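Local coordinates for protein PadR family transcriptional regulator (Streptococcus pneumoniae, PDB 5ZQH) that binds DNA as a winged-helix transcriptional regulator of the PadR family, working as a two-fold symmetric dimer and possibly linked to antibiotic resistance, at the interface of chains A and B. Sequence-based numbering; all coordinates share one arbitrary frame. Chains: chain A/B, PadR family transcriptional regulator.

Contact 1: the interface of chains A and B. Residues chain A 1, 4-5, 8, 36; chain B 89, 93, 96-97.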
loop_
_atom_site.group_PDB
_atom_site.type_symbol
_atom_site.label_atom_id
_atom_site.label_comp_id
_atom_site.label_asym_id
_atom_site.label_seq_id
_atom_site.Cartn_x
_atom_site.Cartn_y
_atom_site.Cartn_z
ATOM N N GLU A 1 1.422 5.018 -9.710
ATOM C CA GLU A 1 2.816 4.591 -9.387
ATOM C C GLU A 1 2.851 3.235 -8.632
ATOM O O GLU A 1 2.427 2.221 -9.191
ATOM C CB GLU A 1 3.537 5.710 -8.628
ATOM C CG GLU A 1 5.053 5.710 -8.777
ATOM C CD GLU A 1 5.758 6.223 -7.533
ATOM O OE1 GLU A 1 5.276 5.942 -6.410
ATOM O OE2 GLU A 1 6.795 6.906 -7.679
ATOM N N LEU A 4 1.776 0.353 -2.990
ATOM C CA LEU A 4 1.515 1.045 -1.726
ATOM C C LEU A 4 0.694 2.322 -1.932
ATOM O O LEU A 4 -0.327 2.514 -1.262
ATOM C CB LEU A 4 2.826 1.340 -0.974
ATOM C CG LEU A 4 2.849 2.287 0.238
ATOM C CD1 LEU A 4 2.050 1.767 1.431
ATOM C CD2 LEU A 4 4.286 2.584 0.639
ATOM N N LEU A 5 1.142 3.168 -2.866
ATOM C CA LEU A 5 0.481 4.436 -3.172
ATOM C C LEU A 5 -0.968 4.237 -3.610
ATOM O O LEU A 5 -1.861 4.917 -3.104
ATOM C CB LEU A 5 1.282 5.260 -4.204
ATOM C CG LEU A 5 0.831 6.687 -4.584
ATOM C CD1 LEU A 5 0.729 7.613 -3.379
ATOM C CD2 LEU A 5 1.756 7.296 -5.630
ATOM N N VAL A 8 -3.181 3.231 -0.691
ATOM C CA VAL A 8 -3.464 4.380 0.179
ATOM C C VAL A 8 -4.565 5.286 -0.400
ATOM O O VAL A 8 -5.565 5.536 0.300
ATOM C CB VAL A 8 -2.184 5.158 0.598
ATOM C CG1 VAL A 8 -2.528 6.483 1.268
ATOM C CG2 VAL A 8 -1.337 4.313 1.539
ATOM N N PHE A 36 -1.943 15.467 -1.152
ATOM C CA PHE A 36 -1.732 14.950 -2.499
ATOM C C PHE A 36 -1.606 16.106 -3.513
ATOM O O PHE A 36 -2.437 16.279 -4.410
ATOM C CB PHE A 36 -2.841 13.946 -2.869
ATOM C CG PHE A 36 -2.917 12.747 -1.951
ATOM C CD1 PHE A 36 -2.138 11.611 -2.193
ATOM C CD2 PHE A 36 -3.769 12.745 -0.838
ATOM C CE1 PHE A 36 -2.205 10.506 -1.346
ATOM C CE2 PHE A 36 -3.837 11.647 0.009
ATOM C CZ PHE A 36 -3.058 10.525 -0.246
ATOM N N GLN B 89 8.178 7.259 1.033
ATOM C CA GLN B 89 6.765 7.091 0.687
ATOM C C GLN B 89 5.920 6.662 1.886
ATOM O O GLN B 89 4.781 7.097 2.016
ATOM C CB GLN B 89 6.590 6.112 -0.472
ATOM C CG GLN B 89 5.304 6.327 -1.253
ATOM C CD GLN B 89 5.258 5.567 -2.564
ATOM O OE1 GLN B 89 4.932 6.137 -3.603
ATOM N NE2 GLN B 89 5.573 4.275 -2.522
ATOM N N LEU B 93 2.958 9.098 3.256
ATOM C CA LEU B 93 1.578 8.612 3.265
ATOM C C LEU B 93 0.993 8.462 4.674
ATOM O O LEU B 93 -0.208 8.665 4.858
ATOM C CB LEU B 93 1.430 7.319 2.443
ATOM C CG LEU B 93 1.695 7.405 0.926
ATOM C CD1 LEU B 93 1.816 6.015 0.315
ATOM C CD2 LEU B 93 0.638 8.223 0.195
ATOM N N LYS B 96 -0.230 11.948 5.749
ATOM C CA LYS B 96 -1.414 12.231 4.923
ATOM C C LYS B 96 -2.661 11.505 5.447
ATOM O O LYS B 96 -3.730 12.113 5.568
ATOM C CB LYS B 96 -1.173 11.824 3.462
ATOM C CG LYS B 96 -0.221 12.716 2.686
ATOM C CD LYS B 96 -0.016 12.159 1.288
ATOM C CE LYS B 96 0.790 13.106 0.424
ATOM N NZ LYS B 96 0.764 12.676 -1.001
ATOM N N VAL B 97 -2.500 10.208 5.737
ATOM C CA VAL B 97 -3.575 9.332 6.216
ATOM C C VAL B 97 -4.072 9.780 7.596
ATOM O O VAL B 97 -5.288 9.834 7.824
ATOM C CB VAL B 97 -3.155 7.831 6.179
ATOM C CG1 VAL B 97 -4.080 6.946 7.003
ATOM C CG2 VAL B 97 -3.132 7.323 4.748
#
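Helix 3-19 of one subunit packs against the long C-terminal helix 77-101 of the other in a mostly apolar interface that joins the two subunits of the PadR dimer and has a two-fold twin; here A:Leu4, A:Leu5 and A:Val8 receive B:Leu93. Locally the two helices run in nearly the same direction. B:Leu93 reaches in with both methyls: CD2 lies 3.6 Å from CD1 of A:Leu5, the two side chains crossing at about a right angle, while CD1 sits 3.8 Å from CG2 of A:Val8 and also meets CG of A:Leu4. A:Val8 keeps CG1 anti to its backbone N (chi1 169°), which turns that methyl toward CG2 of B:Val97 at 3.6 Å; the same CG1 also touches CD2 of B:Leu93. Just before B:Val97 in the helix, the extended chain of B:Lys96 runs over a face of the A:Phe36 ring. Its CD stands 3.7 Å above the ring plane, offset toward the rim, in a CH-pi contact; its NZ carries on past the same ring to within 3.3 Å of CD1. At the N-terminal end, OE1 of A:Glu1 and OE1 of B:Gln89 are modelled 2.8 Å apart, an acceptor against an acceptor, and this pair is doubtful as built. Through the apolar and CH-pi contacts, helix 3-19 and the loop holding A:Phe36 are tied to the partner's C-terminal helix, which holds this regulator together as a dimer.

Contact 2: the interface of chains A and B. Residues chain A 15, 19, 87, 90-91; chain B 97, 100-101.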
loop_
_atom_site.group_PDB
_atom_site.type_symbol
_atom_site.label_atom_id
_atom_site.label_comp_id
_atom_site.label_asym_id
_atom_site.label_seq_id
_atom_site.Cartn_x
_atom_site.Cartn_y
_atom_site.Cartn_z
ATOM N N ASP A 15 -12.773 6.577 2.144
ATOM C CA ASP A 15 -13.047 7.241 3.428
ATOM C C ASP A 15 -13.701 8.613 3.252
ATOM O O ASP A 15 -14.683 8.917 3.932
ATOM C CB ASP A 15 -11.770 7.350 4.273
ATOM C CG ASP A 15 -12.047 7.742 5.725
ATOM O OD1 ASP A 15 -12.719 6.971 6.447
ATOM O OD2 ASP A 15 -11.573 8.819 6.145
ATOM N N GLN A 19 -17.342 10.009 4.657
ATOM C CA GLN A 19 -17.536 11.199 5.503
ATOM C C GLN A 19 -18.613 12.114 4.929
ATOM O O GLN A 19 -19.542 12.518 5.633
ATOM C CB GLN A 19 -16.242 12.010 5.621
ATOM C CG GLN A 19 -15.041 11.307 6.241
ATOM C CD GLN A 19 -13.755 12.120 6.096
ATOM O OE1 GLN A 19 -13.792 13.320 5.777
ATOM N NE2 GLN A 19 -12.612 11.471 6.331
ATOM N N TRP A 87 -9.051 0.730 7.330
ATOM C CA TRP A 87 -8.585 1.294 8.601
ATOM C C TRP A 87 -8.005 0.264 9.559
ATOM O O TRP A 87 -7.061 0.567 10.289
ATOM C CB TRP A 87 -9.661 2.137 9.290
ATOM C CG TRP A 87 -9.905 3.458 8.608
ATOM C CD1 TRP A 87 -11.098 3.926 8.135
ATOM C CD2 TRP A 87 -8.931 4.473 8.310
ATOM N NE1 TRP A 87 -10.934 5.169 7.573
ATOM C CE2 TRP A 87 -9.616 5.530 7.663
ATOM C CE3 TRP A 87 -7.549 4.596 8.535
ATOM C CZ2 TRP A 87 -8.968 6.697 7.230
ATOM C CZ3 TRP A 87 -6.903 5.759 8.107
ATOM C CH2 TRP A 87 -7.616 6.795 7.462
ATOM N N TRP A 90 -4.690 -0.601 7.824
ATOM C CA TRP A 90 -3.752 0.505 8.007
ATOM C C TRP A 90 -3.158 0.522 9.422
ATOM O O TRP A 90 -1.940 0.667 9.568
ATOM C CB TRP A 90 -4.365 1.869 7.649
ATOM C CG TRP A 90 -3.376 2.970 7.839
ATOM C CD1 TRP A 90 -3.307 3.845 8.896
ATOM C CD2 TRP A 90 -2.269 3.284 6.986
ATOM N NE1 TRP A 90 -2.240 4.699 8.737
ATOM C CE2 TRP A 90 -1.584 4.380 7.576
ATOM C CE3 TRP A 90 -1.795 2.756 5.774
ATOM C CZ2 TRP A 90 -0.448 4.958 6.992
ATOM C CZ3 TRP A 90 -0.667 3.333 5.191
ATOM C CH2 TRP A 90 -0.004 4.425 5.806
ATOM N N ASP A 91 -4.016 0.373 10.437
ATOM C CA ASP A 91 -3.598 0.268 11.840
ATOM C C ASP A 91 -2.665 -0.924 12.088
ATOM O O ASP A 91 -1.684 -0.799 12.832
ATOM C CB ASP A 91 -4.819 0.174 12.767
ATOM C CG ASP A 91 -5.522 1.517 12.973
ATOM O OD1 ASP A 91 -5.514 2.376 12.058
ATOM O OD2 ASP A 91 -6.109 1.709 14.063
ATOM N N VAL B 97 -2.500 10.208 5.737
ATOM C CA VAL B 97 -3.575 9.332 6.216
ATOM C C VAL B 97 -4.072 9.780 7.596
ATOM O O VAL B 97 -5.288 9.834 7.824
ATOM C CB VAL B 97 -3.155 7.831 6.179
ATOM C CG1 VAL B 97 -4.080 6.946 7.003
ATOM C CG2 VAL B 97 -3.132 7.323 4.748
ATOM N N ILE B 100 -6.328 12.827 7.180
ATOM C CA ILE B 100 -7.645 12.458 6.632
ATOM C C ILE B 100 -8.524 11.790 7.701
ATOM O O ILE B 100 -9.708 12.127 7.842
ATOM C CB ILE B 100 -7.494 11.567 5.368
ATOM C CG1 ILE B 100 -6.855 12.380 4.234
ATOM C CG2 ILE B 100 -8.837 10.994 4.915
ATOM C CD1 ILE B 100 -6.113 11.571 3.190
ATOM N N LYS B 101 -7.921 10.858 8.443
ATOM C CA LYS B 101 -8.566 10.108 9.526
ATOM C C LYS B 101 -9.269 11.017 10.537
ATOM O O LYS B 101 -10.406 10.740 10.922
ATOM C CB LYS B 101 -7.528 9.215 10.223
ATOM C CG LYS B 101 -8.056 8.287 11.309
ATOM C CD LYS B 101 -6.952 7.341 11.754
ATOM C CE LYS B 101 -6.995 7.085 13.251
ATOM N NZ LYS B 101 -5.705 6.526 13.743
#
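A:Asp15 and A:Gln19 stand one turn apart on helix 3-19, and A:Trp87, A:Trp90 and A:Asp91 lie on helix 77-101 of the same chain; the end of B's helix 77-101 runs nearly parallel to A's helix 3-19 and crosses A's helix 77-101 steeply. B:Val97 is wedged between the two indoles by its CG1 methyl. That methyl meets the six-membered ring of A:Trp87 tip to tip, 3.3 Å from CZ3, and lies over a face of A:Trp90, 3.6 Å from the centroid of the five-membered ring, in a CH-pi contact. A:Trp90 holds CG anti to its backbone N (chi1 -180°), presenting this face to the valine. B:Lys101 passes obliquely over a face of A:Trp87 with its aliphatic part, CB coming 3.7 Å from CH2. Its NZ stays 4.5 Å from OD1 of A:Asp91, where a weak attraction is possible but there is no contact. A:Trp87 is held at its edge: NE1 gives a nearly straight bond of 2.8 Å to OD1 of A:Asp15; the oxygen lies in the indole plane, but the N-H comes to it from well above the carboxylate plane (73°). The other carboxylate oxygen, OD2, accepts a bent bond of 2.9 Å from NE2 of A:Gln19, again met from above the carboxylate plane, and that amide also makes a weak hydrogen bond to the backbone O of B:Ile100. CG2 of B:Ile100 packs beside the same carboxylate. In the fold, the site lies where the tail of one subunit's C-terminal helix settles into the angle between the partner's first and last helices.

The centres of contact 1 and contact 2 lie about 12 Å apart, and B:Val97 belongs to both, offering one methyl to each. Helix 77-101 of chain B runs through the pair: its stretch from B:Gln89 to B:Val97 serves contact 1 and its last turn, from B:Val97 on, contact 2, while helix 3-19 of chain A supplies its early residues to the first and its later ones to the second. The two therefore form one continuous seam, which the two-fold symmetry repeats with the chains exchanged. Such a long seam would fix how the subunits are set against each other, and hence probably the spacing of the two DNA-binding regions.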